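Local coordinates for MUTM (fpg) protein (Thermus thermophilus, PDB 1EE8) that belongs to the MutM (Fpg) family, pairing an N-terminal sheet domain with a helical H2TH domain and a zinc finger, at residues V197-A201 / F224-H228. Residues are numbered along the deposited sequence; the frame is centred on the assembly and turned at random.
Sequences VLAEA and FQTRH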
loop_
_atom_site.group_PDB
_atom_site.type_symbol
_atom_site.label_atom_id
_atom_site.label_comp_id
_atom_site.label_asym_id
_atom_site.label_seq_id
_atom_site.Cartn_x
_atom_site.Cartn_y
_atom_site.Cartn_z
ATOM N N VAL A 197 17.217 36.041 1.427
ATOM C CA VAL A 197 15.945 36.092 0.717
ATOM C C VAL A 197 15.045 34.935 1.128
ATOM O O VAL A 197 13.854 35.117 1.365
ATOM C CB VAL A 197 16.153 36.068 -0.818
ATOM C CG1 VAL A 197 14.811 35.999 -1.531
ATOM C CG2 VAL A 197 16.893 37.318 -1.255
ATOM N N LEU A 198 15.615 33.743 1.226
ATOM C CA LEU A 198 14.827 32.581 1.608
ATOM C C LEU A 198 14.332 32.744 3.035
ATOM O O LEU A 198 13.152 32.532 3.318
ATOM C CB LEU A 198 15.660 31.302 1.469
ATOM C CG LEU A 198 16.042 30.886 0.042
ATOM C CD1 LEU A 198 16.914 29.622 0.092
ATOM C CD2 LEU A 198 14.779 30.620 -0.785
ATOM N N ALA A 199 15.236 33.139 3.927
ATOM C CA ALA A 199 14.884 33.335 5.330
ATOM C C ALA A 199 13.786 34.388 5.432
ATOM O O ALA A 199 12.833 34.229 6.190
ATOM C CB ALA A 199 16.125 33.772 6.138
ATOM N N GLU A 200 13.918 35.463 4.657
ATOM C CA GLU A 200 12.916 36.521 4.660
ATOM C C GLU A 200 11.586 36.023 4.085
ATOM O O GLU A 200 10.520 36.286 4.647
ATOM C CB GLU A 200 13.417 37.728 3.855
ATOM C CG GLU A 200 14.462 38.568 4.587
ATOM C CD GLU A 200 15.051 39.673 3.725
ATOM O OE1 GLU A 200 14.308 40.250 2.898
ATOM O OE2 GLU A 200 16.256 39.974 3.887
ATOM N N ALA A 201 11.656 35.297 2.972
ATOM C CA ALA A 201 10.455 34.771 2.329
ATOM C C ALA A 201 9.698 33.867 3.296
ATOM O O ALA A 201 8.468 33.875 3.335
ATOM C CB ALA A 201 10.830 34.000 1.075
ATOM N N PHE A 224 5.586 38.048 0.881
ATOM C CA PHE A 224 6.946 38.388 0.459
ATOM C C PHE A 224 6.957 39.093 -0.883
ATOM O O PHE A 224 7.934 39.762 -1.226
ATOM C CB PHE A 224 7.827 37.135 0.377
ATOM C CG PHE A 224 9.277 37.434 0.095
ATOM C CD1 PHE A 224 9.807 37.259 -1.180
ATOM C CD2 PHE A 224 10.107 37.911 1.104
ATOM C CE1 PHE A 224 11.144 37.560 -1.447
ATOM C CE2 PHE A 224 11.443 38.213 0.853
ATOM C CZ PHE A 224 11.965 38.038 -0.427
ATOM N N GLN A 225 5.875 38.950 -1.641
ATOM C CA GLN A 225 5.790 39.581 -2.952
ATOM C C GLN A 225 5.967 41.097 -2.874
ATOM O O GLN A 225 6.286 41.738 -3.877
ATOM C CB GLN A 225 4.460 39.235 -3.642
ATOM C CG GLN A 225 3.194 39.720 -2.933
ATOM C CD GLN A 225 2.719 38.769 -1.844
ATOM O OE1 GLN A 225 3.394 37.797 -1.514
ATOM N NE2 GLN A 225 1.547 39.053 -1.278
ATOM N N THR A 226 5.768 41.666 -1.686
ATOM C CA THR A 226 5.925 43.106 -1.492
ATOM C C THR A 226 7.407 43.456 -1.429
ATOM O O THR A 226 7.792 44.613 -1.615
ATOM C CB THR A 226 5.239 43.590 -0.189
ATOM O OG1 THR A 226 5.892 43.014 0.948
ATOM C CG2 THR A 226 3.765 43.181 -0.179
ATOM N N ARG A 227 8.236 42.448 -1.173
ATOM C CA ARG A 227 9.681 42.632 -1.096
ATOM C C ARG A 227 10.341 42.309 -2.438
ATOM O O ARG A 227 11.551 42.483 -2.595
ATOM C CB ARG A 227 10.285 41.722 -0.018
ATOM C CG ARG A 227 9.764 41.935 1.403
ATOM C CD ARG A 227 10.224 43.257 1.991
ATOM N NE ARG A 227 10.128 43.271 3.450
ATOM C CZ ARG A 227 10.877 42.524 4.259
ATOM N NH1 ARG A 227 11.785 41.698 3.756
ATOM N NH2 ARG A 227 10.718 42.595 5.575
ATOM N N HIS A 228 9.558 41.823 -3.401
ATOM C CA HIS A 228 10.110 41.488 -4.712
ATOM C C HIS A 228 10.708 42.705 -5.401
ATOM O O HIS A 228 10.065 43.751 -5.512
ATOM C CB HIS A 228 9.041 40.879 -5.619
ATOM C CG HIS A 228 8.628 39.497 -5.219
ATOM N ND1 HIS A 228 7.746 38.742 -5.960
ATOM C CD2 HIS A 228 8.960 38.743 -4.145
ATOM C CE1 HIS A 228 7.551 37.582 -5.358
ATOM N NE2 HIS A 228 8.277 37.557 -4.255
#
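F224 drives its ring against one flank of helix 184-203, where V197, E200 and A201 receive it. F224 CB already lies 4.0 Å from A201 CA. With CG anti to the backbone N (chi1 -174°), the ring leaves the loop and heads for the helix. The A201 CB methyl stands over the centre of the F224 ring in a CH-pi contact, 3.9 Å from the centroid and 13° off the normal, with CG its closest ring atom. F224 CD1 lies under the same methyl and also meets the edge of the H228 ring, in that ring's plane. On the other rim F224 CD2 packs against the helix backbone, 3.4 Å from A201 CA, and F224 CE2 follows it to E200 CB at 3.6 Å. At the far end F224 CZ reaches V197 CG1 at 3.7 Å, the same methyl that CE1 also touches. The face turned away from A201 is met by R227 CB, offset toward the rim, so the phenyl is sandwiched between its own loop and the helix.

Beyond this apolar patch, E200 runs out extended past CG and sets OE1 3.0 Å from R227 NH1 in a salt bridge. OE1 approaches the guanidinium at its edge, in its plane, with the carboxylate plane turned 70° from it. The other carboxylate oxygen, OE2, pairs with R170 of helix 161-170, leaving E200 between two arginines, an environment that would probably favour its ionised form. On the loop side, F224 is also tied through its backbone to G206, and H228 NE2 bonds S207 OG.

A buried aromatic plug with an ion pair at its more exposed margin thus fastens the loop leading toward the zinc finger onto the last long helix of the H2TH region, combining apolar burial with charge pairing.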